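Local coordinates for protein putative beta-glucosidase (Bifidobacterium adolescentis, PDB 5WAB) that hydrolyses beta-glucosidic linkages as a glycoside hydrolase family 3 enzyme, and may also release terminal arabinopyranosyl units from a ginsenoside, at residues H47-S52 with E95-E100; P67-P72 with T355-T360; V89-A94 with Q144-G149; Q310-S315 with W470-A475; F340-R345 with S361-L366. One frame throughout, in Å; residues are numbered along the deposited sequence.

How the contacts relate
Contacts 1 and 3 lie in the N-terminal domain and share helix 83-99. Their centres are about 10 Å apart, and a salt bridge between Glu95 OE2 and Lys146 NZ (3.1 Å) joins them. Contact 2 brings the two domains together. Its segment 67-72 meets contact 1 through Thr69 and Glu96 and contact 3 through Phe71. Gln474 of contact 4 then binds both segments of contact 2, at Cys70 and Thr357. Contact 5 belongs to the C-terminal domain. It touches contact 2 at Met359 and Pro344, and contact 4 at Leu471 and Arg345. Contacts 3 and 5 are the most distant pair, with centres about 30 Å apart.

Contact 1: H47-S52 with E95-E100; sequences HGLRKS and EECIQE
Leu49, Glu100 and Lys51 bury the most surface between the loop 47-52 and the C-terminal end of helix 83-99. Leu49 has CG anti to its backbone N (chi1 176°), which carries the two methyls toward the helix. CD2 lies against CG of Glu100 at 3.6 Å and close to the backbone O of Glu96. The Leu49 and Glu100 side chains cross at about a right angle. CD1 turns to the sulfur of Cys97, 4.2 Å from SG. Lys51 approaches as a fully extended chain, and its ammonium group meets Glu100 twice. NZ donates to the backbone O of Glu100 at 2.9 Å, in the carbonyl plane and on a lone pair. It also forms a salt bridge to OE1 of Glu100 at 3.0 Å, reaching that oxygen from above the carboxylate plane. The Glu100 chain bends at chi2 (-64°), and its OE1 and backbone O both reach the same NZ. The other oxygen, OE2, accepts from NE2 of Gln99 at 2.9 Å on its anti lone pair. Glu96 points its carboxylate elsewhere, to His304 and Thr69. The contact joins the loop after the first strand of the parallel barrel sheet to a barrel helix. Glu100 is the first residue after helix 83-99 to leave helical backbone angles, so the lysine charge probably offsets both its carboxylate and the negative end of the helix dipole.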
# COMPACT_ATOMS: atom_id res chain seq x y z
N HIS A 47 7.05 7.79 -1.83
CA HIS A 47 8.18 7.25 -1.09
C HIS A 47 9.38 8.19 -1.14
O HIS A 47 10.53 7.74 -1.15
CB HIS A 47 8.55 5.86 -1.60
CG HIS A 47 8.82 5.80 -3.07
ND1 HIS A 47 7.89 5.36 -3.98
CD2 HIS A 47 9.92 6.12 -3.79
CE1 HIS A 47 8.40 5.41 -5.20
NE2 HIS A 47 9.64 5.87 -5.11
N GLY A 48 9.14 9.50 -1.15
CA GLY A 48 10.20 10.48 -1.08
C GLY A 48 9.99 11.69 -1.96
O GLY A 48 9.37 11.62 -3.02
N LEU A 49 10.53 12.83 -1.54
CA LEU A 49 10.39 14.07 -2.29
C LEU A 49 10.97 13.92 -3.69
O LEU A 49 12.13 13.54 -3.86
CB LEU A 49 11.10 15.20 -1.55
CG LEU A 49 11.12 16.55 -2.26
CD1 LEU A 49 9.72 17.07 -2.45
CD2 LEU A 49 11.96 17.53 -1.48
N ARG A 50 10.15 14.23 -4.70
CA ARG A 50 10.59 14.23 -6.09
C ARG A 50 10.27 15.60 -6.66
O ARG A 50 9.25 15.80 -7.32
CB ARG A 50 9.90 13.12 -6.89
N LYS A 51 11.17 16.55 -6.41
CA LYS A 51 11.05 17.91 -6.90
C LYS A 51 11.75 18.02 -8.25
O LYS A 51 12.12 17.02 -8.87
CB LYS A 51 11.63 18.86 -5.86
CG LYS A 51 11.24 20.32 -5.96
CD LYS A 51 12.03 21.12 -4.96
CE LYS A 51 11.82 22.61 -5.15
NZ LYS A 51 12.68 23.40 -4.22
N SER A 52 11.97 19.24 -8.73
CA SER A 52 12.61 19.46 -10.02
C SER A 52 13.22 20.86 -10.12
O SER A 52 14.29 21.14 -9.58
CB SER A 52 11.62 19.24 -11.16
OG SER A 52 12.18 19.61 -12.40
N GLU A 95 10.33 16.84 6.51
CA GLU A 95 11.47 17.71 6.76
C GLU A 95 12.21 18.03 5.47
O GLU A 95 12.72 19.15 5.29
CB GLU A 95 12.41 17.05 7.77
CG GLU A 95 11.81 16.93 9.16
CD GLU A 95 12.72 16.20 10.12
OE1 GLU A 95 13.58 15.42 9.64
OE2 GLU A 95 12.56 16.39 11.34
N GLU A 96 12.26 17.08 4.54
CA GLU A 96 12.85 17.39 3.24
C GLU A 96 11.97 18.37 2.47
O GLU A 96 12.49 19.26 1.78
CB GLU A 96 13.09 16.11 2.45
CG GLU A 96 13.90 15.07 3.21
CD GLU A 96 14.45 13.96 2.33
OE1 GLU A 96 14.18 13.95 1.11
OE2 GLU A 96 15.18 13.11 2.87
N CYS A 97 10.65 18.24 2.61
CA CYS A 97 9.75 19.21 2.00
C CYS A 97 9.96 20.60 2.59
O CYS A 97 9.89 21.60 1.87
CB CYS A 97 8.29 18.79 2.18
SG CYS A 97 7.77 17.34 1.25
N ILE A 98 10.22 20.67 3.89
CA ILE A 98 10.40 21.97 4.55
C ILE A 98 11.66 22.66 4.04
O ILE A 98 11.69 23.88 3.86
CB ILE A 98 10.42 21.79 6.08
CG1 ILE A 98 9.03 21.35 6.56
CG2 ILE A 98 10.81 23.09 6.78
CD1 ILE A 98 8.99 20.94 8.02
N GLN A 99 12.72 21.89 3.77
CA GLN A 99 13.92 22.46 3.17
C GLN A 99 13.63 22.98 1.76
O GLN A 99 14.11 24.06 1.38
CB GLN A 99 15.04 21.42 3.13
CG GLN A 99 16.23 21.81 2.25
CD GLN A 99 17.33 20.75 2.22
OE1 GLN A 99 17.84 20.35 3.27
NE2 GLN A 99 17.68 20.29 1.03
N GLU A 100 12.83 22.25 0.99
CA GLU A 100 12.65 22.53 -0.43
C GLU A 100 11.40 23.34 -0.72
O GLU A 100 11.02 23.48 -1.88
CB GLU A 100 12.63 21.22 -1.22
CG GLU A 100 13.95 20.47 -1.17
CD GLU A 100 15.07 21.24 -1.82
OE1 GLU A 100 14.86 21.76 -2.93
OE2 GLU A 100 16.16 21.33 -1.22

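Contact 2: P67-P72 with T355-T360; sequences PATCFP and TPTKMT
Thr357 lays its methyl CG2 over the peptide group after Ala68, 3.5 Å from Ala68 C. Its OG1 sits between the backbone N and the carbonyl carbon (chi1 58°), which leaves CG2 anti to the carbonyl carbon. That hydroxyl is hydrogen-bonded to Gln474. OG1 of Thr69 lies 4.1 Å from OG1 of Thr357, too far to bond, and pairs instead with Glu96. The backbones carry the polar part. Ala68 N donates to Thr355 O at 3.1 Å, nearly along the C=O axis (C=O...N angle 166°). The bond in return, Thr357 N to Ala68 O, is weak and bent, with an N-H...O angle of 129°. Two CA-H...O contacts add to it. CA of Pro67 meets Thr355 O at 3.4 Å, and CA of Pro356 meets Ala68 O at 3.3 Å. CB of Cys70 also grazes CB of Pro356 at 4.5 Å. Segment 67-72 belongs to the N-terminal domain and segment 355-360 to the C-terminal domain, so the contact is part of the interface between the two GH3 domains. Its chemistry is mainly that of peptide groups: one good hydrogen bond, one poor one, and carbon donors sharing the same two carbonyl oxygens.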
# COMPACT_ATOMS: atom_id res chain seq x y z
N PRO A 67 18.16 16.37 -5.20
CA PRO A 67 18.59 15.22 -4.38
C PRO A 67 17.75 15.07 -3.12
O PRO A 67 17.63 16.00 -2.32
CB PRO A 67 20.05 15.55 -4.05
CG PRO A 67 20.48 16.45 -5.16
CD PRO A 67 19.27 17.28 -5.50
N ALA A 68 17.15 13.90 -2.97
CA ALA A 68 16.32 13.60 -1.81
C ALA A 68 16.49 12.13 -1.46
O ALA A 68 17.00 11.33 -2.25
CB ALA A 68 14.85 13.94 -2.07
N THR A 69 16.05 11.77 -0.26
CA THR A 69 16.12 10.39 0.19
C THR A 69 15.06 9.56 -0.53
O THR A 69 13.86 9.85 -0.43
CB THR A 69 15.93 10.30 1.70
OG1 THR A 69 16.98 11.04 2.34
CG2 THR A 69 15.97 8.84 2.16
N CYS A 70 15.49 8.53 -1.24
CA CYS A 70 14.57 7.62 -1.92
C CYS A 70 14.24 6.49 -0.95
O CYS A 70 15.03 5.56 -0.78
CB CYS A 70 15.19 7.10 -3.22
SG CYS A 70 14.11 5.99 -4.18
N PHE A 71 13.09 6.59 -0.31
CA PHE A 71 12.66 5.53 0.59
C PHE A 71 12.15 4.33 -0.20
O PHE A 71 11.82 4.45 -1.38
CB PHE A 71 11.58 6.07 1.53
CG PHE A 71 12.06 7.16 2.43
CD1 PHE A 71 12.68 6.86 3.63
CD2 PHE A 71 11.89 8.49 2.09
CE1 PHE A 71 13.13 7.87 4.46
CE2 PHE A 71 12.33 9.50 2.91
CZ PHE A 71 12.96 9.19 4.10
N PRO A 72 12.07 3.16 0.43
CA PRO A 72 11.55 2.00 -0.29
C PRO A 72 10.12 2.25 -0.73
O PRO A 72 9.31 2.77 0.05
CB PRO A 72 11.63 0.87 0.76
CG PRO A 72 11.74 1.56 2.07
CD PRO A 72 12.52 2.81 1.79
N THR A 355 16.37 11.23 -7.52
CA THR A 355 17.83 11.24 -7.45
C THR A 355 18.26 11.07 -6.00
O THR A 355 18.10 12.01 -5.21
CB THR A 355 18.40 12.54 -8.02
OG1 THR A 355 18.07 12.64 -9.41
CG2 THR A 355 19.91 12.57 -7.85
N PRO A 356 18.80 9.92 -5.60
CA PRO A 356 19.08 9.71 -4.18
C PRO A 356 20.22 10.58 -3.68
O PRO A 356 21.12 10.95 -4.43
CB PRO A 356 19.44 8.22 -4.11
CG PRO A 356 19.89 7.85 -5.48
CD PRO A 356 19.28 8.82 -6.46
N THR A 357 20.16 10.91 -2.39
CA THR A 357 21.28 11.60 -1.76
C THR A 357 22.52 10.72 -1.76
O THR A 357 23.63 11.20 -2.02
CB THR A 357 20.92 12.02 -0.34
OG1 THR A 357 20.55 10.86 0.42
CG2 THR A 357 19.75 12.99 -0.35
N LYS A 358 22.35 9.44 -1.46
CA LYS A 358 23.44 8.48 -1.52
C LYS A 358 22.85 7.11 -1.85
O LYS A 358 21.80 6.74 -1.32
CB LYS A 358 24.22 8.44 -0.20
CG LYS A 358 23.40 8.00 1.01
CD LYS A 358 24.15 8.25 2.30
CE LYS A 358 24.31 9.74 2.55
NZ LYS A 358 25.23 10.02 3.68
N MET A 359 23.53 6.37 -2.73
CA MET A 359 23.12 5.01 -3.01
C MET A 359 24.36 4.16 -3.20
O MET A 359 25.25 4.52 -3.98
CB MET A 359 22.23 4.96 -4.26
CG MET A 359 21.55 3.62 -4.48
SD MET A 359 22.47 2.50 -5.55
CE MET A 359 22.58 3.47 -7.05
N THR A 360 24.42 3.04 -2.49
CA THR A 360 25.54 2.10 -2.58
C THR A 360 24.99 0.72 -2.91
O THR A 360 24.16 0.18 -2.17
CB THR A 360 26.35 2.06 -1.28
OG1 THR A 360 26.90 3.36 -1.01
CG2 THR A 360 27.48 1.05 -1.37

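Contact 3: V89-A94 with Q144-G149; sequences VGEAMA and QSKGVG
Gln144 opens a type I turn that ends at Gly147, closed by the bond from Gly147 N to Gln144 O at 3.0 Å. Its CB points away from segment 89-94, and its amide is hydrogen-bonded to Trp194 N and Gln192 O. Ser145 comes next and points toward the helix. Its OG takes the crowded position between the backbone N and the carbonyl carbon (chi1 71°), bonds to Gly142 O, and passes 3.8 Å from CG of Glu91. Lys146 covers the most helix surface of this segment. Its CB presses on CB of Ala94 at 3.5 Å, and CG follows at 3.8 Å from the same methyl. The chain then bends at chi2 (-69°) and runs alongside the helix, so that CE reaches CB of Glu91 at 3.8 Å. NZ ends in a salt bridge with Glu95. The carboxylate of Glu91 is farther off, with OE1 4.8 Å from NZ. Gly147 has a positive phi (91°) and completes a Schellman motif that ends helix 129-144. Val148 follows. CG2 of Val148 lies 3.7 Å from Ala94 O and also touches Ala94 CB, while Val143 packs on the same alanine methyl. The contact thus joins one barrel helix to the turn that leads from helix 129-144 into strand 149-155 of the TIM-like barrel. The interaction is apolar where Ala94 meets Lys146 and Val148. The lysine contributes its hydrocarbon chain there, while its charge is directed to Glu95 and, probably more weakly, lies in the field of Glu91.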
# COMPACT_ATOMS: atom_id res chain seq x y z
N VAL A 89 9.19 7.36 8.57
CA VAL A 89 9.49 7.72 7.18
C VAL A 89 8.77 9.01 6.78
O VAL A 89 9.32 9.85 6.06
CB VAL A 89 9.13 6.55 6.24
CG1 VAL A 89 9.36 6.95 4.79
CG2 VAL A 89 9.93 5.31 6.58
N GLY A 90 7.51 9.16 7.21
CA GLY A 90 6.77 10.36 6.86
C GLY A 90 7.38 11.62 7.44
O GLY A 90 7.44 12.66 6.77
N GLU A 91 7.82 11.56 8.70
CA GLU A 91 8.45 12.72 9.32
C GLU A 91 9.67 13.17 8.53
O GLU A 91 9.89 14.37 8.34
CB GLU A 91 8.83 12.41 10.76
CG GLU A 91 7.68 11.99 11.64
CD GLU A 91 8.16 11.57 13.02
OE1 GLU A 91 7.75 12.20 14.01
OE2 GLU A 91 8.97 10.62 13.11
N ALA A 92 10.48 12.22 8.07
CA ALA A 92 11.66 12.58 7.29
C ALA A 92 11.27 13.20 5.95
O ALA A 92 11.87 14.19 5.52
CB ALA A 92 12.54 11.35 7.07
N MET A 93 10.25 12.64 5.30
CA MET A 93 9.75 13.20 4.04
C MET A 93 9.28 14.65 4.22
O MET A 93 9.52 15.50 3.35
CB MET A 93 8.61 12.33 3.51
CG MET A 93 9.05 10.96 3.02
SD MET A 93 7.68 9.81 2.72
CE MET A 93 6.70 10.70 1.53
N ALA A 94 8.61 14.95 5.33
CA ALA A 94 8.14 16.31 5.56
C ALA A 94 9.31 17.27 5.77
O ALA A 94 9.29 18.40 5.27
CB ALA A 94 7.20 16.35 6.76
N GLN A 144 2.39 15.20 8.17
CA GLN A 144 1.64 16.35 8.66
C GLN A 144 2.00 16.70 10.10
O GLN A 144 1.74 17.83 10.53
CB GLN A 144 0.14 16.09 8.49
CG GLN A 144 -0.27 15.87 7.03
CD GLN A 144 -1.78 15.83 6.81
OE1 GLN A 144 -2.26 15.83 5.67
NE2 GLN A 144 -2.54 15.82 7.90
N SER A 145 2.63 15.78 10.84
CA SER A 145 3.12 16.12 12.17
C SER A 145 4.21 17.18 12.11
O SER A 145 4.52 17.78 13.14
CB SER A 145 3.64 14.88 12.90
OG SER A 145 4.86 14.42 12.35
N LYS A 146 4.80 17.40 10.94
CA LYS A 146 5.81 18.43 10.75
C LYS A 146 5.24 19.68 10.10
O LYS A 146 5.99 20.62 9.83
CB LYS A 146 6.95 17.90 9.89
CG LYS A 146 7.65 16.70 10.48
CD LYS A 146 8.44 17.07 11.72
CE LYS A 146 9.21 15.88 12.24
NZ LYS A 146 10.17 16.29 13.31
N GLY A 147 3.93 19.72 9.86
CA GLY A 147 3.28 20.86 9.26
C GLY A 147 3.19 20.85 7.75
O GLY A 147 2.85 21.88 7.17
N VAL A 148 3.47 19.72 7.10
CA VAL A 148 3.45 19.60 5.64
C VAL A 148 2.29 18.71 5.24
O VAL A 148 2.00 17.71 5.90
CB VAL A 148 4.78 19.03 5.11
CG1 VAL A 148 4.77 18.97 3.60
CG2 VAL A 148 5.95 19.85 5.61
N GLY A 149 1.61 19.08 4.15
CA GLY A 149 0.45 18.32 3.72
C GLY A 149 0.82 17.09 2.90
O GLY A 149 1.88 17.00 2.29

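Contact 4: Q310-S315 with W470-A475; sequences QAAIES and WLLGQA
Apolar packing joins the end of helix 301-313 to the loop 470-475. The methyl of Ala312 points at the loop, and its CB is 4.2 Å from CB of Leu472. The Leu472 side chain has CG anti to the carbonyl carbon (chi1 -64°), which brings CD2 up to the C-terminal end of helix 301-313 and the residues just after it. There CD2 touches CB of Ser315 at 3.7 Å. Leu472 also packs on Leu480 of helix 476-484. Contacts of carbon with carbonyl oxygen form the second group. CD2 of Leu472 lies 3.3 Å from the backbone O of Ala312. CB of Ala312 is 3.4 Å from the carbonyl O of Leu472, and Ala475 O is also close to that methyl. Ser315 O lies in the plane of the Trp470 indole, at its edge, 3.2 Å from CD1. NE1 is farther from that oxygen, at 4.0 Å, so the ring offers Ser315 O a C-H rather than its N-H. Segment 470-475 follows strand 465-468 of the C-terminal domain's mixed sheet and leads into helix 476-484, with Ala475 at the N-cap position. Helix 301-313 runs into strand 317-321, which lies antiparallel to strand 465-468 in the same sheet. Hydrogen bonds occur within segment 310-315. Ser315 OG donates back to Ala311 O at 2.7 Å, from above the carbonyl plane, and this fixes the rotation of its side chain (chi1 -66°). One residue earlier in each case, Gln310 NE2 donates to Glu314 OE2 at 2.7 Å, on the anti lone pair of the carboxylate. Lys607 forms a salt bridge with OE1.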
# COMPACT_ATOMS: atom_id res chain seq x y z
N GLN A 310 16.76 1.47 7.84
CA GLN A 310 15.87 0.64 8.64
C GLN A 310 14.60 0.29 7.87
O GLN A 310 14.11 -0.85 7.94
CB GLN A 310 15.53 1.33 9.96
CG GLN A 310 14.64 0.48 10.87
CD GLN A 310 15.28 -0.85 11.28
OE1 GLN A 310 16.50 -0.97 11.36
NE2 GLN A 310 14.44 -1.86 11.51
N ALA A 311 14.04 1.25 7.13
CA ALA A 311 12.88 0.97 6.30
C ALA A 311 13.19 -0.09 5.24
O ALA A 311 12.33 -0.90 4.89
CB ALA A 311 12.36 2.25 5.65
N ALA A 312 14.42 -0.07 4.71
CA ALA A 312 14.80 -1.06 3.71
C ALA A 312 14.93 -2.45 4.33
O ALA A 312 14.54 -3.45 3.71
CB ALA A 312 16.09 -0.66 3.02
N ILE A 313 15.48 -2.53 5.54
CA ILE A 313 15.62 -3.82 6.22
C ILE A 313 14.27 -4.50 6.37
O ILE A 313 14.12 -5.70 6.10
CB ILE A 313 16.32 -3.63 7.58
CG1 ILE A 313 17.78 -3.24 7.38
CG2 ILE A 313 16.19 -4.88 8.42
CD1 ILE A 313 18.55 -3.10 8.67
N GLU A 314 13.26 -3.75 6.81
CA GLU A 314 11.94 -4.32 7.06
C GLU A 314 11.07 -4.41 5.82
O GLU A 314 9.87 -4.69 5.93
CB GLU A 314 11.25 -3.51 8.16
CG GLU A 314 12.06 -3.52 9.44
CD GLU A 314 11.26 -3.10 10.65
OE1 GLU A 314 10.03 -3.34 10.68
OE2 GLU A 314 11.87 -2.53 11.57
N SER A 315 11.63 -4.21 4.63
CA SER A 315 10.89 -4.38 3.39
C SER A 315 11.12 -5.73 2.74
O SER A 315 10.55 -6.00 1.68
CB SER A 315 11.26 -3.27 2.41
OG SER A 315 10.82 -2.01 2.90
N TRP A 470 11.64 -6.98 -2.90
CA TRP A 470 10.82 -6.00 -3.60
C TRP A 470 11.65 -4.86 -4.17
O TRP A 470 12.57 -5.08 -4.96
CB TRP A 470 9.75 -5.44 -2.66
CG TRP A 470 8.85 -6.48 -2.08
CD1 TRP A 470 8.85 -6.95 -0.81
CD2 TRP A 470 7.80 -7.18 -2.76
NE1 TRP A 470 7.87 -7.90 -0.65
CE2 TRP A 470 7.21 -8.06 -1.83
CE3 TRP A 470 7.30 -7.15 -4.07
CZ2 TRP A 470 6.15 -8.90 -2.16
CZ3 TRP A 470 6.25 -7.99 -4.40
CH2 TRP A 470 5.68 -8.85 -3.44
N LEU A 471 11.31 -3.63 -3.77
CA LEU A 471 12.11 -2.44 -4.05
C LEU A 471 12.47 -1.80 -2.72
O LEU A 471 11.58 -1.51 -1.91
CB LEU A 471 11.37 -1.45 -4.96
CG LEU A 471 11.01 -1.94 -6.37
CD1 LEU A 471 10.22 -0.88 -7.14
CD2 LEU A 471 12.26 -2.33 -7.15
N LEU A 472 13.76 -1.58 -2.50
CA LEU A 472 14.27 -1.22 -1.18
C LEU A 472 14.62 0.25 -1.02
O LEU A 472 14.90 0.69 0.10
CB LEU A 472 15.51 -2.07 -0.86
CG LEU A 472 15.27 -3.58 -0.73
CD1 LEU A 472 16.59 -4.31 -0.64
CD2 LEU A 472 14.41 -3.88 0.48
N GLY A 473 14.63 1.03 -2.10
CA GLY A 473 15.04 2.41 -2.01
C GLY A 473 16.55 2.56 -2.05
O GLY A 473 17.30 1.63 -2.36
N GLN A 474 17.01 3.76 -1.70
CA GLN A 474 18.42 4.09 -1.88
C GLN A 474 19.34 3.35 -0.92
O GLN A 474 20.55 3.29 -1.17
CB GLN A 474 18.64 5.60 -1.73
CG GLN A 474 18.56 6.10 -0.29
CD GLN A 474 18.85 7.59 -0.19
OE1 GLN A 474 18.45 8.36 -1.06
NE2 GLN A 474 19.56 7.98 0.86
N ALA A 475 18.81 2.79 0.17
CA ALA A 475 19.62 2.13 1.18
C ALA A 475 19.53 0.60 1.12
O ALA A 475 19.82 -0.07 2.11
CB ALA A 475 19.24 2.62 2.57

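Contact 5: F340-R345 with S361-L366; sequences FARTPR and SFLDTL
The Phe362 ring carries CG of Leu366 over one face, 4.0 Å above the plane and offset toward the rim. The ring of Phe407 also meets it, with the planes at about 45°. Phe362 turns its CG anti to the backbone N (chi1 -174°), so the ring leaves loop 340-345; of its side chain, CB is the part that stays near Ala341 O. One backbone hydrogen bond joins the helix to that loop. Leu363 N donates to Ala341 O at 3.3 Å, from above the carbonyl plane. CG of Leu363 covers the same residue, 4.0 Å from CB of Ala341, and CD1 presses on CB of Arg342 at 3.5 Å. The guanidinium of Arg342 forms a salt bridge with Glu339. Ser361 is the N-cap. Its OG accepts from Asp364 N at 3.3 Å with a nearly straight bond, while CB of Ser361 lies 3.5 Å from Ala341 O. Ser361 O takes both the N and the OG1 of Thr365. Helix 362-368 thus starts against the loop that follows strand 334-337. Phe375 of strand 373-376 touches Leu363 and Arg342. Phe407 of strand 403-409 touches Ala341, and helix 476-484 packs on Phe362 and Thr365.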
# COMPACT_ATOMS: atom_id res chain seq x y z
N PHE A 340 21.76 -7.19 -11.06
CA PHE A 340 21.09 -6.39 -10.04
C PHE A 340 22.03 -6.05 -8.89
O PHE A 340 21.83 -5.04 -8.20
CB PHE A 340 19.85 -7.11 -9.51
CG PHE A 340 18.76 -7.29 -10.52
CD1 PHE A 340 17.97 -6.21 -10.90
CD2 PHE A 340 18.50 -8.53 -11.08
CE1 PHE A 340 16.95 -6.37 -11.83
CE2 PHE A 340 17.49 -8.69 -12.01
CZ PHE A 340 16.71 -7.61 -12.38
N ALA A 341 23.04 -6.89 -8.65
CA ALA A 341 23.97 -6.62 -7.56
C ALA A 341 24.89 -5.45 -7.86
O ALA A 341 25.35 -4.78 -6.93
CB ALA A 341 24.79 -7.87 -7.26
N ARG A 342 25.18 -5.20 -9.13
CA ARG A 342 25.99 -4.05 -9.52
C ARG A 342 25.16 -2.87 -9.98
O ARG A 342 25.48 -1.72 -9.65
CB ARG A 342 27.00 -4.45 -10.60
CG ARG A 342 27.90 -3.32 -11.04
CD ARG A 342 28.92 -3.80 -12.05
NE ARG A 342 28.33 -4.61 -13.11
CZ ARG A 342 29.03 -5.13 -14.11
NH1 ARG A 342 30.33 -4.90 -14.19
NH2 ARG A 342 28.43 -5.86 -15.04
N THR A 343 24.08 -3.11 -10.73
CA THR A 343 23.17 -2.06 -11.16
C THR A 343 21.83 -2.30 -10.47
O THR A 343 20.97 -3.00 -11.01
CB THR A 343 23.00 -2.05 -12.68
OG1 THR A 343 24.29 -2.07 -13.31
CG2 THR A 343 22.23 -0.80 -13.12
N PRO A 344 21.61 -1.74 -9.28
CA PRO A 344 20.43 -2.12 -8.50
C PRO A 344 19.16 -1.53 -9.08
O PRO A 344 19.14 -0.44 -9.65
CB PRO A 344 20.72 -1.53 -7.12
CG PRO A 344 21.62 -0.39 -7.39
CD PRO A 344 22.48 -0.81 -8.55
N ARG A 345 18.07 -2.29 -8.93
CA ARG A 345 16.72 -1.80 -9.18
C ARG A 345 16.06 -1.60 -7.82
O ARG A 345 15.77 -2.56 -7.11
CB ARG A 345 15.92 -2.76 -10.05
CG ARG A 345 14.48 -2.31 -10.19
CD ARG A 345 13.86 -2.70 -11.51
NE ARG A 345 12.56 -2.05 -11.68
CZ ARG A 345 11.44 -2.46 -11.12
NH1 ARG A 345 11.43 -3.54 -10.34
NH2 ARG A 345 10.31 -1.80 -11.32
N SER A 361 25.46 0.14 -4.01
CA SER A 361 24.97 -1.15 -4.44
C SER A 361 25.39 -2.24 -3.46
O SER A 361 26.17 -2.03 -2.53
CB SER A 361 25.49 -1.47 -5.84
OG SER A 361 26.89 -1.67 -5.82
N PHE A 362 24.86 -3.44 -3.70
CA PHE A 362 25.21 -4.58 -2.85
C PHE A 362 26.69 -4.93 -3.02
O PHE A 362 27.36 -5.27 -2.04
CB PHE A 362 24.33 -5.78 -3.19
CG PHE A 362 24.52 -6.95 -2.27
CD1 PHE A 362 24.04 -6.91 -0.97
CD2 PHE A 362 25.19 -8.09 -2.70
CE1 PHE A 362 24.22 -7.99 -0.12
CE2 PHE A 362 25.37 -9.17 -1.86
CZ PHE A 362 24.88 -9.12 -0.56
N LEU A 363 27.20 -4.83 -4.24
CA LEU A 363 28.62 -5.11 -4.49
C LEU A 363 29.51 -4.13 -3.75
O LEU A 363 30.43 -4.52 -3.03
CB LEU A 363 28.91 -5.09 -5.99
CG LEU A 363 28.47 -6.30 -6.81
CD1 LEU A 363 28.98 -6.17 -8.24
CD2 LEU A 363 28.95 -7.60 -6.18
N ASP A 364 29.27 -2.83 -3.93
CA ASP A 364 30.05 -1.83 -3.22
C ASP A 364 29.87 -1.93 -1.72
O ASP A 364 30.77 -1.55 -0.96
CB ASP A 364 29.69 -0.43 -3.71
CG ASP A 364 30.12 -0.19 -5.15
OD1 ASP A 364 31.00 -0.93 -5.63
OD2 ASP A 364 29.58 0.73 -5.79
N THR A 365 28.74 -2.47 -1.26
CA THR A 365 28.56 -2.64 0.18
C THR A 365 29.47 -3.74 0.71
O THR A 365 30.15 -3.56 1.72
CB THR A 365 27.09 -2.95 0.51
OG1 THR A 365 26.26 -1.85 0.11
CG2 THR A 365 26.92 -3.16 2.00
N LEU A 366 29.52 -4.87 0.01
CA LEU A 366 30.41 -5.94 0.44
C LEU A 366 31.87 -5.52 0.31
O LEU A 366 32.70 -5.87 1.16
CB LEU A 366 30.15 -7.21 -0.37
CG LEU A 366 28.78 -7.84 -0.15
CD1 LEU A 366 28.75 -9.23 -0.75
CD2 LEU A 366 28.41 -7.87 1.32